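Local coordinates for protein putative polyketide cyclase (Acidithiobacillus ferrooxidans, PDB 3F9S) that is probably a polyketide cyclase-like lyase of the SnoaL-like family, with an NTF2-type fold and no established substrate, at residues R64-G76 with M86-I98. Residues are numbered along the deposited sequence; the frame is centred on the assembly and turned at random.
Sequences RAAFPDQCFDIQG and MTWLWTATHKEDI
The antiparallel hairpin of strands 71-80 and 83-93, at one border of the chain's NTF2-like sheet, pairs Cys71 with Thr91 and Asp73 with Leu89 as hydrogen-bonded pairs. The register slips by one residue where Gln75 and Gly76 both face Thr87, a classic beta bulge: Gln75 N donates to Thr87 O at 2.7 Å, whereas the bond from Gly76 N to the same oxygen is weak.

Phe72, Trp88 and Trp90 share one face of the sheet, and Phe67 from the preceding turn completes an aromatic cluster. A chi1 of 179° sets Trp90 CG opposite the backbone N and carries the indole between two phenylalanines, its edge turned to both. Trp90 CD1 stands over the centre of the Phe72 ring, 3.4 Å from Phe72 CZ. Trp90 CH2 meets the Phe67 face near its rim, 3.7 Å from Phe67 CG. Phe72 in turn points its own edge at the Trp88 face, the planes 66° apart. In the Trp90 ring plane, NE1 donates to Gln70 OE1 (3.1 Å), approaching from above the amide's carbonyl plane; Gln70 NE2 donates to Phe67 O, fixing the amide. A leucine in place of Trp90 would probably leave Gln70 OE1 without this donor and open a gap between Phe67 and Phe72.

Beyond the Cys71-Thr91 pair, from the turn that precedes strand 71-80, Asp69 OD1 accepts Thr93 N through its syn lone pair (2.8 Å) and forms a salt bridge with Lys95 NZ (3.5 Å).

Helix 8-21 touches Phe72 and Ile74, while strand 107-118 flanks strand 83-93, its Thr114 accepting Trp88 NE1 and its Met110 touching both tryptophans.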
ATOM      1  N   ARG A  64      12.676  11.030   8.741  1.00 31.90           N
ATOM      2  CA  ARG A  64      13.776  10.303   9.394  1.00 32.59           C
ATOM      3  C   ARG A  64      13.866  10.687  10.868  1.00 31.11           C
ATOM      4  O   ARG A  64      14.041   9.815  11.702  1.00 30.82           O
ATOM      5  CB  ARG A  64      15.125  10.495   8.683  1.00 34.35           C
ATOM      6  CG  ARG A  64      15.270   9.686   7.356  1.00 36.41           C
ATOM      7  CD  ARG A  64      15.694   8.237   7.587  1.00 39.88           C
ATOM      8  NE  ARG A  64      16.957   8.208   8.329  1.00 41.62           N
ATOM      9  CZ  ARG A  64      17.513   7.157   8.922  1.00 41.70           C
ATOM     10  NH1 ARG A  64      16.942   5.964   8.915  1.00 38.46           N
ATOM     11  NH2 ARG A  64      18.674   7.309   9.560  1.00 46.21           N
ATOM     12  N   ALA A  65      13.711  11.974  11.187  1.00 28.02           N
ATOM     13  CA  ALA A  65      13.771  12.448  12.566  1.00 26.22           C
ATOM     14  C   ALA A  65      12.764  11.794  13.513  1.00 25.62           C
ATOM     15  O   ALA A  65      13.057  11.631  14.686  1.00 24.60           O
ATOM     16  CB  ALA A  65      13.610  13.965  12.622  1.00 25.87           C
ATOM     17  N   ALA A  66      11.587  11.442  13.010  1.00 27.32           N
ATOM     18  CA  ALA A  66      10.556  10.765  13.810  1.00 27.88           C
ATOM     19  C   ALA A  66      11.019   9.397  14.334  1.00 28.51           C
ATOM     20  O   ALA A  66      10.736   9.032  15.474  1.00 30.22           O
ATOM     21  CB  ALA A  66       9.284  10.598  12.979  1.00 29.63           C
ATOM     22  N   PHE A  67      11.725   8.658  13.484  1.00 27.52           N
ATOM     23  CA  PHE A  67      12.251   7.327  13.782  1.00 26.20           C
ATOM     24  C   PHE A  67      13.633   7.267  13.158  1.00 25.22           C
ATOM     25  O   PHE A  67      13.782   6.710  12.066  1.00 24.90           O
ATOM     26  CB  PHE A  67      11.325   6.296  13.165  1.00 26.26           C
ATOM     27  CG  PHE A  67       9.963   6.290  13.762  1.00 28.55           C
ATOM     28  CD1 PHE A  67       9.713   5.588  14.932  1.00 31.97           C
ATOM     29  CD2 PHE A  67       8.918   6.991  13.159  1.00 31.69           C
ATOM     30  CE1 PHE A  67       8.438   5.572  15.504  1.00 34.94           C
ATOM     31  CE2 PHE A  67       7.637   6.981  13.719  1.00 33.32           C
ATOM     32  CZ  PHE A  67       7.397   6.263  14.887  1.00 30.52           C
ATOM     33  N   PRO A  68      14.639   7.856  13.839  1.00 26.33           N
ATOM     34  CA  PRO A  68      15.977   7.980  13.260  1.00 28.71           C
ATOM     35  C   PRO A  68      16.732   6.707  12.921  1.00 30.96           C
ATOM     36  O   PRO A  68      17.588   6.761  12.044  1.00 33.86           O
ATOM     37  CB  PRO A  68      16.730   8.851  14.265  1.00 29.11           C
ATOM     38  CG  PRO A  68      16.001   8.732  15.529  1.00 29.24           C
ATOM     39  CD  PRO A  68      14.573   8.452  15.185  1.00 26.66           C
ATOM     40  N   ASP A  69      16.402   5.586  13.558  1.00 29.97           N
ATOM     41  CA  ASP A  69      17.055   4.311  13.231  1.00 29.21           C
ATOM     42  C   ASP A  69      16.187   3.445  12.326  1.00 28.80           C
ATOM     43  O   ASP A  69      16.451   2.247  12.195  1.00 28.89           O
ATOM     44  CB  ASP A  69      17.445   3.559  14.503  1.00 30.18           C
ATOM     45  CG  ASP A  69      16.270   2.940  15.229  1.00 31.02           C
ATOM     46  OD1 ASP A  69      15.088   3.165  14.871  1.00 31.56           O
ATOM     47  OD2 ASP A  69      16.557   2.175  16.162  1.00 31.68           O
ATOM     48  N   GLN A  70      15.164   4.034  11.700  1.00 27.17           N
ATOM     49  CA  GLN A  70      14.264   3.274  10.852  1.00 27.34           C
ATOM     50  C   GLN A  70      14.996   2.577   9.726  1.00 28.06           C
ATOM     51  O   GLN A  70      15.971   3.100   9.192  1.00 28.59           O
ATOM     52  CB  GLN A  70      13.145   4.143  10.276  1.00 27.24           C
ATOM     53  CG  GLN A  70      13.564   5.198   9.281  1.00 28.78           C
ATOM     54  CD  GLN A  70      12.423   6.121   8.934  1.00 27.95           C
ATOM     55  OE1 GLN A  70      11.709   5.878   7.971  1.00 30.56           O
ATOM     56  NE2 GLN A  70      12.197   7.129   9.756  1.00 27.69           N
ATOM     57  N   CYS A  71      14.505   1.392   9.370  1.00 27.97           N
ATOM     58  CA  CYS A  71      15.135   0.596   8.349  1.00 27.10           C
ATOM     59  C   CYS A  71      14.040  -0.019   7.511  1.00 25.24           C
ATOM     60  O   CYS A  71      13.108  -0.590   8.052  1.00 24.41           O
ATOM     61  CB  CYS A  71      15.996  -0.505   8.965  1.00 27.96           C
ATOM     62  SG  CYS A  71      16.999  -1.283   7.703  1.00 34.35           S
ATOM     63  N   PHE A  72      14.163   0.143   6.205  1.00 26.47           N
ATOM     64  CA  PHE A  72      13.241  -0.436   5.233  1.00 26.71           C
ATOM     65  C   PHE A  72      13.847  -1.740   4.763  1.00 27.71           C
ATOM     66  O   PHE A  72      15.048  -1.816   4.519  1.00 30.00           O
ATOM     67  CB  PHE A  72      13.047   0.484   4.055  1.00 27.77           C
ATOM     68  CG  PHE A  72      12.262   1.697   4.392  1.00 26.75           C
ATOM     69  CD1 PHE A  72      12.860   2.752   5.080  1.00 29.79           C
ATOM     70  CD2 PHE A  72      10.923   1.786   4.052  1.00 29.59           C
ATOM     71  CE1 PHE A  72      12.125   3.887   5.409  1.00 25.28           C
ATOM     72  CE2 PHE A  72      10.184   2.913   4.368  1.00 30.43           C
ATOM     73  CZ  PHE A  72      10.787   3.977   5.028  1.00 25.89           C
ATOM     74  N   ASP A  73      12.997  -2.750   4.648  1.00 27.60           N
ATOM     75  CA  ASP A  73      13.380  -4.087   4.257  1.00 27.07           C
ATOM     76  C   ASP A  73      12.498  -4.404   3.068  1.00 25.56           C
ATOM     77  O   ASP A  73      11.343  -4.782   3.230  1.00 27.04           O
ATOM     78  CB  ASP A  73      13.144  -5.013   5.457  1.00 28.28           C
ATOM     79  CG  ASP A  73      13.364  -6.475   5.146  1.00 32.35           C
ATOM     80  OD1 ASP A  73      13.840  -6.826   4.045  1.00 36.19           O
ATOM     81  OD2 ASP A  73      13.032  -7.269   6.047  1.00 38.75           O
ATOM     82  N   ILE A  74      13.079  -4.273   1.877  1.00 24.19           N
ATOM     83  CA  ILE A  74      12.341  -4.429   0.640  1.00 23.97           C
ATOM     84  C   ILE A  74      11.957  -5.891   0.545  1.00 23.93           C
ATOM     85  O   ILE A  74      12.785  -6.775   0.766  1.00 25.31           O
ATOM     86  CB  ILE A  74      13.169  -4.001  -0.585  1.00 24.81           C
ATOM     87  CG1 ILE A  74      13.497  -2.510  -0.520  1.00 26.43           C
ATOM     88  CG2 ILE A  74      12.412  -4.283  -1.893  1.00 24.50           C
ATOM     89  CD1 ILE A  74      14.427  -2.058  -1.611  1.00 25.49           C
ATOM     90  N   GLN A  75      10.684  -6.111   0.268  1.00 23.43           N
ATOM     91  CA  GLN A  75      10.124  -7.434   0.100  1.00 23.12           C
ATOM     92  C   GLN A  75      10.035  -7.785  -1.361  1.00 24.60           C
ATOM     93  O   GLN A  75      10.428  -8.874  -1.746  1.00 29.39           O
ATOM     94  CB  GLN A  75       8.750  -7.519   0.744  1.00 23.77           C
ATOM     95  CG  GLN A  75       8.800  -7.234   2.226  1.00 22.08           C
ATOM     96  CD  GLN A  75       9.715  -8.161   2.963  1.00 27.06           C
ATOM     97  OE1 GLN A  75      10.804  -7.768   3.398  1.00 28.22           O
ATOM     98  NE2 GLN A  75       9.322  -9.411   3.047  1.00 22.73           N
ATOM     99  N   GLY A  76       9.448  -6.917  -2.161  1.00 25.99           N
ATOM    100  CA  GLY A  76       9.305  -7.176  -3.576  1.00 25.64           C
ATOM    101  C   GLY A  76       9.512  -5.917  -4.369  1.00 26.08           C
ATOM    102  O   GLY A  76       9.295  -4.812  -3.861  1.00 24.44           O
HETATM  103  N   MSE A  86       7.581  -1.052  -4.880  1.00 24.58           N
HETATM  104  CA  MSE A  86       8.388  -1.660  -3.861  1.00 25.25           C
HETATM  105  C   MSE A  86       7.454  -1.957  -2.704  1.00 24.47           C
HETATM  106  O   MSE A  86       6.740  -1.067  -2.252  1.00 26.07           O
HETATM  107  CB  MSE A  86       9.445  -0.664  -3.383  1.00 25.46           C
HETATM  108  CG  MSE A  86      10.415  -1.208  -2.392  1.00 25.74           C
HETATM  109 SE   MSE A  86      11.414   0.432  -1.912  0.75 38.49          SE
HETATM  110  CE  MSE A  86      10.419   1.230  -0.569  1.00 45.34           C
ATOM    111  N   THR A  87       7.406  -3.203  -2.291  1.00 22.95           N
ATOM    112  CA  THR A  87       6.711  -3.578  -1.068  1.00 22.41           C
ATOM    113  C   THR A  87       7.823  -3.708  -0.063  1.00 22.96           C
ATOM    114  O   THR A  87       8.937  -4.115  -0.393  1.00 25.16           O
ATOM    115  CB  THR A  87       5.917  -4.859  -1.208  1.00 22.46           C
ATOM    116  OG1 THR A  87       6.750  -5.888  -1.725  1.00 22.86           O
ATOM    117  CG2 THR A  87       4.733  -4.632  -2.147  1.00 23.75           C
ATOM    118  N   TRP A  88       7.507  -3.384   1.191  1.00 22.87           N
ATOM    119  CA  TRP A  88       8.510  -3.352   2.222  1.00 22.59           C
ATOM    120  C   TRP A  88       7.948  -3.501   3.610  1.00 22.74           C
ATOM    121  O   TRP A  88       6.763  -3.272   3.847  1.00 24.40           O
ATOM    122  CB  TRP A  88       9.297  -2.044   2.152  1.00 21.44           C
ATOM    123  CG  TRP A  88       8.458  -0.815   1.971  1.00 21.94           C
ATOM    124  CD1 TRP A  88       8.131  -0.256   0.815  1.00 23.58           C
ATOM    125  CD2 TRP A  88       7.875  -0.006   2.994  1.00 24.87           C
ATOM    126  NE1 TRP A  88       7.354   0.853   0.999  1.00 23.64           N
ATOM    127  CE2 TRP A  88       7.173   1.040   2.341  1.00 24.86           C
ATOM    128  CE3 TRP A  88       7.845  -0.077   4.382  1.00 23.41           C
ATOM    129  CZ2 TRP A  88       6.501   2.034   3.029  1.00 26.75           C
ATOM    130  CZ3 TRP A  88       7.158   0.909   5.092  1.00 25.22           C
ATOM    131  CH2 TRP A  88       6.484   1.953   4.405  1.00 25.18           C
ATOM    132  N   LEU A  89       8.836  -3.956   4.481  1.00 22.89           N
ATOM    133  CA  LEU A  89       8.630  -4.007   5.902  1.00 21.17           C
ATOM    134  C   LEU A  89       9.535  -2.909   6.406  1.00 22.93           C
ATOM    135  O   LEU A  89      10.449  -2.444   5.719  1.00 24.20           O
ATOM    136  CB  LEU A  89       9.054  -5.347   6.459  1.00 23.03           C
ATOM    137  CG  LEU A  89       8.289  -6.505   5.836  1.00 20.48           C
ATOM    138  CD1 LEU A  89       8.803  -7.788   6.445  1.00 23.49           C
ATOM    139  CD2 LEU A  89       6.781  -6.413   5.956  1.00 24.91           C
ATOM    140  N   TRP A  90       9.281  -2.514   7.638  1.00 22.60           N
ATOM    141  CA  TRP A  90       9.964  -1.397   8.226  1.00 22.81           C
ATOM    142  C   TRP A  90      10.029  -1.629   9.695  1.00 23.63           C
ATOM    143  O   TRP A  90       9.099  -2.194  10.281  1.00 25.12           O
ATOM    144  CB  TRP A  90       9.097  -0.201   7.924  1.00 24.94           C
ATOM    145  CG  TRP A  90       9.513   1.102   8.425  1.00 22.85           C
ATOM    146  CD1 TRP A  90      10.245   2.008   7.751  1.00 25.23           C
ATOM    147  CD2 TRP A  90       9.147   1.707   9.664  1.00 22.92           C
ATOM    148  NE1 TRP A  90      10.370   3.148   8.475  1.00 23.75           N
ATOM    149  CE2 TRP A  90       9.705   2.997   9.664  1.00 25.50           C
ATOM    150  CE3 TRP A  90       8.371   1.300  10.759  1.00 22.21           C
ATOM    151  CZ2 TRP A  90       9.531   3.877  10.719  1.00 24.97           C
ATOM    152  CZ3 TRP A  90       8.203   2.168  11.813  1.00 22.98           C
ATOM    153  CH2 TRP A  90       8.794   3.438  11.800  1.00 24.60           C
ATOM    154  N   THR A  91      11.161  -1.263  10.276  1.00 23.12           N
ATOM    155  CA  THR A  91      11.353  -1.393  11.689  1.00 23.22           C
ATOM    156  C   THR A  91      12.031  -0.125  12.141  1.00 22.64           C
ATOM    157  O   THR A  91      12.801   0.461  11.391  1.00 24.68           O
ATOM    158  CB  THR A  91      12.238  -2.603  12.023  1.00 24.31           C
ATOM    159  OG1 THR A  91      13.515  -2.438  11.404  1.00 30.53           O
ATOM    160  CG2 THR A  91      11.587  -3.894  11.509  1.00 25.78           C
ATOM    161  N   ALA A  92      11.701   0.296  13.345  1.00 23.13           N
ATOM    162  CA  ALA A  92      12.306   1.475  13.960  1.00 23.53           C
ATOM    163  C   ALA A  92      12.076   1.350  15.446  1.00 25.34           C
ATOM    164  O   ALA A  92      11.156   0.661  15.872  1.00 26.37           O
ATOM    165  CB  ALA A  92      11.656   2.718  13.427  1.00 24.22           C
ATOM    166  N   THR A  93      12.957   1.968  16.217  1.00 27.66           N
ATOM    167  CA  THR A  93      12.866   1.993  17.667  1.00 29.09           C
ATOM    168  C   THR A  93      12.055   3.227  17.999  1.00 30.08           C
ATOM    169  O   THR A  93      12.265   4.278  17.387  1.00 29.59           O
ATOM    170  CB  THR A  93      14.257   2.151  18.304  1.00 28.83           C
ATOM    171  OG1 THR A  93      15.115   1.122  17.807  1.00 30.80           O
ATOM    172  CG2 THR A  93      14.178   2.045  19.802  1.00 28.71           C
ATOM    173  N   HIS A  94      11.146   3.102  18.960  1.00 33.40           N
ATOM    174  CA  HIS A  94      10.325   4.228  19.404  1.00 36.92           C
ATOM    175  C   HIS A  94      11.156   4.960  20.459  1.00 39.74           C
ATOM    176  O   HIS A  94      10.922   4.800  21.658  1.00 40.53           O
ATOM    177  CB  HIS A  94       8.977   3.719  19.936  1.00 37.42           C
ATOM    178  CG  HIS A  94       8.068   4.796  20.434  1.00 35.45           C
ATOM    179  ND1 HIS A  94       7.184   4.592  21.470  1.00 40.35           N
ATOM    180  CD2 HIS A  94       7.943   6.096  20.079  1.00 38.48           C
ATOM    181  CE1 HIS A  94       6.524   5.712  21.706  1.00 40.88           C
ATOM    182  NE2 HIS A  94       6.967   6.641  20.877  1.00 37.83           N
ATOM    183  N   LYS A  95      12.129   5.748  19.995  1.00 42.82           N
ATOM    184  CA  LYS A  95      13.059   6.473  20.884  1.00 46.44           C
ATOM    185  C   LYS A  95      13.009   8.008  20.832  1.00 48.02           C
ATOM    186  O   LYS A  95      13.691   8.670  21.627  1.00 48.26           O
ATOM    187  CB  LYS A  95      14.486   5.944  20.710  1.00 46.57           C
ATOM    188  CG  LYS A  95      15.116   6.166  19.356  1.00 48.23           C
ATOM    189  CD  LYS A  95      16.490   5.507  19.332  1.00 48.88           C
ATOM    190  CE  LYS A  95      17.274   5.911  18.108  1.00 53.32           C
ATOM    191  NZ  LYS A  95      16.525   5.601  16.866  1.00 55.94           N
ATOM    192  N   GLU A  96      12.215   8.562  19.917  1.00 49.31           N
ATOM    193  CA  GLU A  96      11.943   9.995  19.853  1.00 50.74           C
ATOM    194  C   GLU A  96      10.513  10.188  20.344  1.00 52.56           C
ATOM    195  O   GLU A  96       9.655   9.320  20.135  1.00 51.95           O
ATOM    196  CB  GLU A  96      12.087  10.532  18.427  1.00 50.58           C
ATOM    197  CG  GLU A  96      13.532  10.610  17.941  1.00 51.01           C
ATOM    198  CD  GLU A  96      14.347  11.755  18.539  1.00 51.15           C
ATOM    199  OE1 GLU A  96      13.808  12.599  19.291  1.00 48.57           O
ATOM    200  OE2 GLU A  96      15.556  11.816  18.231  1.00 50.89           O
ATOM    201  N   ASP A  97      10.271  11.314  21.014  1.00 54.40           N
ATOM    202  CA  ASP A  97       8.930  11.671  21.466  1.00 56.43           C
ATOM    203  C   ASP A  97       8.120  12.117  20.244  1.00 58.19           C
ATOM    204  O   ASP A  97       8.577  12.957  19.462  1.00 58.33           O
ATOM    205  CB  ASP A  97       8.954  12.789  22.522  1.00 56.63           C
ATOM    206  CG  ASP A  97       9.603  12.362  23.839  1.00 58.19           C
ATOM    207  OD1 ASP A  97       9.770  11.152  24.103  1.00 59.51           O
ATOM    208  OD2 ASP A  97       9.939  13.261  24.642  1.00 61.76           O
ATOM    209  N   ILE A  98       6.945  11.514  20.076  1.00 59.96           N
ATOM    210  CA  ILE A  98       6.007  11.830  18.989  1.00 61.24           C
ATOM    211  C   ILE A  98       4.691  12.280  19.649  1.00 61.92           C
ATOM    212  O   ILE A  98       4.516  12.041  20.853  1.00 61.44           O
ATOM    213  CB  ILE A  98       5.849  10.650  17.970  1.00 61.29           C
ATOM    214  CG1 ILE A  98       5.577   9.308  18.655  1.00 61.40           C
ATOM    215  CG2 ILE A  98       7.113  10.519  17.117  1.00 62.54           C
ATOM    216  CD1 ILE A  98       5.345   8.173  17.678  1.00 60.65           C
TER
HETATM  217  O   HOH W   1      15.390  12.483  15.599  1.00 33.63           O
HETATM  218  O   HOH W   2      10.762   7.245  17.438  1.00 39.83           O
HETATM  219  O   HOH W   3      15.445  -0.238  12.581  1.00 38.84           O
HETATM  220  O   HOH W   4      13.889   5.221  15.642  1.00 38.93           O
HETATM  221  O   HOH W   5      13.195  -3.346   8.472  1.00 34.62           O